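Local coordinates for protein UV damage endonuclease (Sulfolobus acidocaldarius, PDB 3TC3) that probably acts as a manganese-dependent endonuclease of DNA repair, built on a TIM barrel and recognising different DNA lesions by flipping dinucleotides, at residues 148-152 against 153-157; 182-185 against 186-190. One frame throughout, in Å; residues are numbered along the deposited sequence.

Contact 1 of 2, residues 148-152 against 153-157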
ATOM      1  N   ASP A 148      -6.850 -12.582   1.488  1.00 13.22           N
ATOM      2  CA  ASP A 148      -6.747 -13.726   2.427  1.00 15.87           C
ATOM      3  C   ASP A 148      -5.799 -13.390   3.601  1.00 15.51           C
ATOM      4  O   ASP A 148      -5.994 -13.895   4.734  1.00 15.67           O
ATOM      5  CB  ASP A 148      -6.218 -14.975   1.691  1.00 17.43           C
ATOM      6  CG  ASP A 148      -7.267 -15.625   0.774  1.00 19.17           C
ATOM      7  OD1 ASP A 148      -8.447 -15.250   0.858  1.00 21.53           O
ATOM      8  OD2 ASP A 148      -6.844 -16.473  -0.019  1.00 20.35           O
ATOM      9  N   LEU A 149      -4.658 -12.740   3.281  1.00 12.98           N
ATOM     10  CA  LEU A 149      -3.677 -12.458   4.356  1.00 13.45           C
ATOM     11  C   LEU A 149      -4.320 -11.554   5.419  1.00 13.23           C
ATOM     12  O   LEU A 149      -4.275 -11.837   6.645  1.00 14.81           O
ATOM     13  CB  LEU A 149      -2.388 -11.855   3.782  1.00 12.89           C
ATOM     14  CG  LEU A 149      -1.313 -11.540   4.812  1.00 13.31           C
ATOM     15  CD1 LEU A 149      -0.803 -12.886   5.434  1.00 14.00           C
ATOM     16  CD2 LEU A 149      -0.207 -10.743   4.209  1.00 13.70           C
ATOM     17  N   LEU A 150      -4.942 -10.484   4.984  1.00 12.15           N
ATOM     18  CA  LEU A 150      -5.641  -9.536   5.865  1.00 13.21           C
ATOM     19  C   LEU A 150      -6.798 -10.256   6.608  1.00 14.17           C
ATOM     20  O   LEU A 150      -6.956 -10.049   7.851  1.00 15.85           O
ATOM     21  CB  LEU A 150      -6.128  -8.357   5.030  1.00 12.24           C
ATOM     22  CG  LEU A 150      -4.881  -7.579   4.433  1.00 11.15           C
ATOM     23  CD1 LEU A 150      -5.435  -6.506   3.472  1.00 12.09           C
ATOM     24  CD2 LEU A 150      -4.064  -6.890   5.496  1.00 12.23           C
ATOM     25  N   ASP A 151      -7.547 -11.128   5.890  1.00 14.43           N
ATOM     26  CA  ASP A 151      -8.600 -11.881   6.568  1.00 16.25           C
ATOM     27  C   ASP A 151      -8.021 -12.766   7.646  1.00 16.57           C
ATOM     28  O   ASP A 151      -8.635 -12.945   8.709  1.00 17.92           O
ATOM     29  CB  ASP A 151      -9.289 -12.760   5.561  1.00 18.21           C
ATOM     30  CG  ASP A 151     -10.314 -12.080   4.708  1.00 21.15           C
ATOM     31  OD1 ASP A 151     -10.727 -10.944   4.963  1.00 24.33           O
ATOM     32  OD2 ASP A 151     -10.762 -12.767   3.758  1.00 25.16           O
ATOM     33  N   SER A 152      -6.884 -13.391   7.424  1.00 15.60           N
ATOM     34  CA  SER A 152      -6.306 -14.337   8.377  1.00 16.44           C
ATOM     35  C   SER A 152      -5.846 -13.632   9.617  1.00 18.52           C
ATOM     36  O   SER A 152      -5.786 -14.268  10.700  1.00 21.12           O
ATOM     37  CB  SER A 152      -5.137 -15.098   7.726  1.00 16.71           C
ATOM     38  OG  SER A 152      -3.928 -14.314   7.655  1.00 17.95           O
ATOM     39  N   MET A 153      -5.514 -12.342   9.506  1.00 16.92           N
ATOM     40  CA  MET A 153      -5.152 -11.521  10.672  1.00 17.21           C
ATOM     41  C   MET A 153      -6.395 -10.987  11.391  1.00 17.77           C
ATOM     42  O   MET A 153      -6.270 -10.485  12.512  1.00 19.92           O
ATOM     43  CB  MET A 153      -4.275 -10.332  10.253  1.00 18.21           C
ATOM     44  CG  MET A 153      -2.989 -10.849   9.685  1.00 17.33           C
ATOM     45  SD  MET A 153      -1.936  -9.495   9.096  1.00 17.40           S
ATOM     46  CE  MET A 153      -0.433 -10.354   8.706  1.00 16.53           C
ATOM     47  N   GLY A 154      -7.582 -11.136  10.797  1.00 18.11           N
ATOM     48  CA  GLY A 154      -8.807 -10.583  11.384  1.00 19.71           C
ATOM     49  C   GLY A 154      -8.854  -9.064  11.359  1.00 20.40           C
ATOM     50  O   GLY A 154      -9.465  -8.433  12.239  1.00 23.25           O
ATOM     51  N   ILE A 155      -8.222  -8.445  10.355  1.00 18.85           N
ATOM     52  CA  ILE A 155      -8.272  -7.024  10.222  1.00 19.60           C
ATOM     53  C   ILE A 155      -8.842  -6.575   8.867  1.00 18.80           C
ATOM     54  O   ILE A 155      -9.128  -7.426   7.976  1.00 21.80           O
ATOM     55  CB  ILE A 155      -6.855  -6.452  10.383  1.00 18.70           C
ATOM     56  CG1 ILE A 155      -5.968  -6.854   9.177  1.00 16.77           C
ATOM     57  CG2 ILE A 155      -6.189  -6.908  11.761  1.00 18.44           C
ATOM     58  CD1 ILE A 155      -4.508  -6.273   9.270  1.00 17.80           C
ATOM     59  N   GLU A 156      -9.097  -5.284   8.783  1.00 20.06           N
ATOM     60  CA  GLU A 156      -9.626  -4.757   7.491  1.00 20.33           C
ATOM     61  C   GLU A 156      -8.449  -4.398   6.586  1.00 19.22           C
ATOM     62  O   GLU A 156      -8.006  -5.342   5.841  1.00 18.31           O
ATOM     63  CB  GLU A 156     -10.574  -3.580   7.666  1.00 26.17           C
ATOM     64  CG  GLU A 156     -11.934  -3.880   8.461  1.00 31.78           C
ATOM     65  CD  GLU A 156     -12.708  -5.115   8.015  1.00 38.98           C
ATOM     66  OE1 GLU A 156     -12.805  -5.433   6.807  1.00 35.32           O
ATOM     67  OE2 GLU A 156     -13.294  -5.777   8.905  1.00 45.40           O
ATOM     68  N   GLY A 157      -7.983  -3.138   6.639  1.00 15.63           N
ATOM     69  CA  GLY A 157      -6.799  -2.797   5.816  1.00 13.14           C
ATOM     70  C   GLY A 157      -7.248  -2.468   4.419  1.00 13.81           C
ATOM     71  O   GLY A 157      -8.376  -2.768   4.016  1.00 16.52           O
TER
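The carbonyl oxygen of L149 is gripped by two donors at the end of helix 133-153. The backbone N of M153 reaches L149 O at 3.2 Å, the ordinary i to i+4 bond of the helix's last turn, and the hydroxyl of S152 comes in closer, OG to L149 O at 2.7 Å. That second bond depends on the serine's first torsion: with chi1 at 78°, OG lies between its own backbone N and carbonyl carbon and is turned back along the helix, so the hydroxyl spends its proton on the turn beneath it.

One residue further on the chain leaves the helix. G154 has a positive phi of 69°, a value that suits glycine, and its N bonds to D151 O at 3.0 Å, approaching from above the carbonyl plane. The N of I155 then turns back to L150 O at 3.2 Å in a nearly straight bond, while M153 N adds only a weak one to the same oxygen.

On the inner side the apolar side chains follow this reversal. L150 CD2 meets the CD1 end of I155 at 3.8 Å. M153, its chain extended beyond CG, runs back along the helix and lays CE against L149 CD1 at 4.2 Å. The departing chain also brings the carbonyl O of E156 to 3.6 Å from L150 CB. Helix 101-113 covers this side through L104 and I111, and strand 117-120 packs on L150. On the outer side D151 forms a salt bridge with R191, which also bonds the carbonyls of I155 and E156 and so ties the helix end to the departing loop.

The positive-phi glycine with its pair of back-bonds is a Schellman motif, here ending a barrel helix just before strand 158-162.

Contact 2 of 2, residues 182-185 against 186-190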
ATOM      1  N   ARG A 182     -15.923  -4.937 -11.028  1.00 12.83           N
ATOM      2  CA  ARG A 182     -17.287  -5.325 -10.643  1.00 13.38           C
ATOM      3  C   ARG A 182     -17.451  -6.872 -10.610  1.00 14.49           C
ATOM      4  O   ARG A 182     -18.496  -7.351 -10.158  1.00 16.15           O
ATOM      5  CB  ARG A 182     -18.257  -4.689 -11.681  1.00 12.74           C
ATOM      6  CG  ARG A 182     -18.499  -3.229 -11.257  1.00 12.95           C
ATOM      7  CD  ARG A 182     -19.276  -2.524 -12.338  1.00 12.92           C
ATOM      8  NE  ARG A 182     -19.518  -1.143 -11.938  1.00 12.20           N
ATOM      9  CZ  ARG A 182     -19.982  -0.223 -12.754  1.00 13.04           C
ATOM     10  NH1 ARG A 182     -20.202  -0.515 -14.059  1.00 13.32           N
ATOM     11  NH2 ARG A 182     -20.151   1.023 -12.263  1.00 12.72           N
ATOM     12  N   LYS A 183     -16.463  -7.585 -11.117  1.00 14.32           N
ATOM     13  CA  LYS A 183     -16.467  -9.067 -11.026  1.00 16.16           C
ATOM     14  C   LYS A 183     -15.716  -9.569  -9.794  1.00 15.49           C
ATOM     15  O   LYS A 183     -15.659 -10.801  -9.553  1.00 17.87           O
ATOM     16  CB  LYS A 183     -15.841  -9.629 -12.263  1.00 18.19           C
ATOM     17  CG  LYS A 183     -16.675  -9.360 -13.484  1.00 23.12           C
ATOM     18  CD  LYS A 183     -15.892  -9.810 -14.702  1.00 27.56           C
ATOM     19  CE  LYS A 183     -16.687  -9.478 -15.957  1.00 31.38           C
ATOM     20  NZ  LYS A 183     -15.723  -9.877 -17.048  1.00 34.40           N
ATOM     21  N   LEU A 184     -15.025  -8.714  -9.082  1.00 15.05           N
ATOM     22  CA  LEU A 184     -14.302  -9.195  -7.894  1.00 14.89           C
ATOM     23  C   LEU A 184     -15.165  -9.699  -6.745  1.00 16.23           C
ATOM     24  O   LEU A 184     -16.262  -9.180  -6.505  1.00 17.73           O
ATOM     25  CB  LEU A 184     -13.422  -8.029  -7.341  1.00 13.09           C
ATOM     26  CG  LEU A 184     -12.265  -7.577  -8.209  1.00 12.42           C
ATOM     27  CD1 LEU A 184     -11.645  -6.372  -7.613  1.00 12.44           C
ATOM     28  CD2 LEU A 184     -11.231  -8.734  -8.383  1.00 13.68           C
ATOM     29  N   PRO A 185     -14.685 -10.675  -5.985  1.00 16.87           N
ATOM     30  CA  PRO A 185     -15.374 -11.020  -4.740  1.00 17.95           C
ATOM     31  C   PRO A 185     -15.253  -9.913  -3.734  1.00 17.47           C
ATOM     32  O   PRO A 185     -14.293  -9.146  -3.765  1.00 15.89           O
ATOM     33  CB  PRO A 185     -14.595 -12.252  -4.226  1.00 20.58           C
ATOM     34  CG  PRO A 185     -13.263 -12.076  -4.799  1.00 20.92           C
ATOM     35  CD  PRO A 185     -13.445 -11.431  -6.176  1.00 20.75           C
ATOM     36  N   SER A 186     -16.249  -9.784  -2.873  1.00 18.06           N
ATOM     37  CA  SER A 186     -16.357  -8.775  -1.873  1.00 18.48           C
ATOM     38  C   SER A 186     -15.165  -8.639  -0.968  1.00 17.07           C
ATOM     39  O   SER A 186     -14.884  -7.540  -0.535  1.00 17.93           O
ATOM     40  CB  SER A 186     -17.555  -9.096  -0.950  1.00 22.14           C
ATOM     41  OG  SER A 186     -18.698  -8.998  -1.708  1.00 31.10           O
ATOM     42  N   ASN A 187     -14.485  -9.745  -0.590  1.00 16.99           N
ATOM     43  CA  ASN A 187     -13.367  -9.584   0.366  1.00 17.11           C
ATOM     44  C   ASN A 187     -12.186  -8.852  -0.251  1.00 15.99           C
ATOM     45  O   ASN A 187     -11.372  -8.277   0.474  1.00 15.85           O
ATOM     46  CB  ASN A 187     -12.897 -10.891   1.042  1.00 20.03           C
ATOM     47  CG  ASN A 187     -12.173 -11.850   0.107  1.00 21.64           C
ATOM     48  OD1 ASN A 187     -12.328 -11.870  -1.135  1.00 22.97           O
ATOM     49  ND2 ASN A 187     -11.320 -12.677   0.740  1.00 24.36           N
ATOM     50  N   ILE A 188     -12.163  -8.809  -1.592  1.00 15.10           N
ATOM     51  CA  ILE A 188     -11.145  -8.001  -2.263  1.00 13.86           C
ATOM     52  C   ILE A 188     -11.734  -6.624  -2.524  1.00 13.60           C
ATOM     53  O   ILE A 188     -11.113  -5.580  -2.233  1.00 14.02           O
ATOM     54  CB  ILE A 188     -10.743  -8.593  -3.616  1.00 13.94           C
ATOM     55  CG1 ILE A 188     -10.135 -10.014  -3.400  1.00 14.14           C
ATOM     56  CG2 ILE A 188      -9.778  -7.638  -4.439  1.00 13.23           C
ATOM     57  CD1 ILE A 188      -9.873 -10.748  -4.744  1.00 14.16           C
ATOM     58  N   SER A 189     -12.913  -6.619  -3.162  1.00 12.77           N
ATOM     59  CA  SER A 189     -13.438  -5.310  -3.618  1.00 13.72           C
ATOM     60  C   SER A 189     -13.622  -4.307  -2.434  1.00 14.47           C
ATOM     61  O   SER A 189     -13.423  -3.080  -2.629  1.00 15.32           O
ATOM     62  CB  SER A 189     -14.754  -5.478  -4.428  1.00 15.08           C
ATOM     63  OG  SER A 189     -15.771  -5.920  -3.562  1.00 16.91           O
ATOM     64  N   LYS A 190     -14.065  -4.759  -1.259  1.00 14.92           N
ATOM     65  CA  LYS A 190     -14.272  -3.878  -0.128  1.00 16.79           C
ATOM     66  C   LYS A 190     -12.995  -3.206   0.376  1.00 15.83           C
ATOM     67  O   LYS A 190     -13.051  -2.162   0.992  1.00 18.84           O
ATOM     68  CB  LYS A 190     -14.997  -4.583   1.014  1.00 18.62           C
ATOM     69  CG  LYS A 190     -16.531  -4.732   0.722  1.00 29.05           C
ATOM     70  CD  LYS A 190     -17.244  -3.323   0.668  1.00 30.30           C
ATOM     71  CE  LYS A 190     -18.761  -3.445   0.580  1.00 40.33           C
ATOM     72  NZ  LYS A 190     -19.132  -3.510  -0.874  1.00 43.66           N
TER
HETATM   73  O   HOH W   1     -17.567  -7.125  -5.472  1.00 30.98           O
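Backbone first: P185 sits at the N-cap of the short helix 186-189, and its carbonyl oxygen takes two N-H groups. S189 N reaches P185 O at 2.9 Å, nearly straight and in the carbonyl plane, while I188 N comes to P185 O from above that plane at 3.1 Å.

Among the side chains, the proline ring is at the centre, and I188 reaches it and L184 with separate branches. Its CD1 lies against CG of P185 at 3.6 Å, while I188 CG2 meets L184 CD1 at 3.9 Å, the two side chains crossing at about a right angle. The split follows from chi1 of -61°, which sets CG2 anti to the backbone N and leaves CG1 beside it, on the proline side. Replacing I188 by alanine removes both branches, and L184 CD1 and the CG-CD side of the proline ring would probably lose the surface that joins them. N187 OD1 comes to the same ring from its CG-CB side, 3.8 Å from P185 CG, while its ND2 turns to D151 of helix 133-153.

A water bridges the step into the helix, giving a proton to L184 O at 2.6 Å and lying 2.9 Å from S189 OG. L184 and I188 also face helix 133-153, resting on I140 and L143.

A proline N-cap opening the short helix thus lies in the connection between helix 170-181 and strand 192-195, within one beta-alpha-beta unit of the TIM barrel.

Overall arrangement
Along the chain the two contacts come in series, neither nesting nor crossing. Contact 1 turns the end of helix 133-153 into the loop that leads to strand 158-162. The chain then runs through that strand and helix 170-181 before contact 2 makes the bend into helix 186-189, ahead of strand 192-195, the next strand of the barrel. Their centres lie about 14 Å apart, yet they meet: a probable hydrogen bond joins D151 OD2 of contact 1 to N187 ND2 of contact 2 at 3.1 Å. R191, just after contact 2, bonds to both, so two successive helix-to-strand connections are tied together, away from the manganese site.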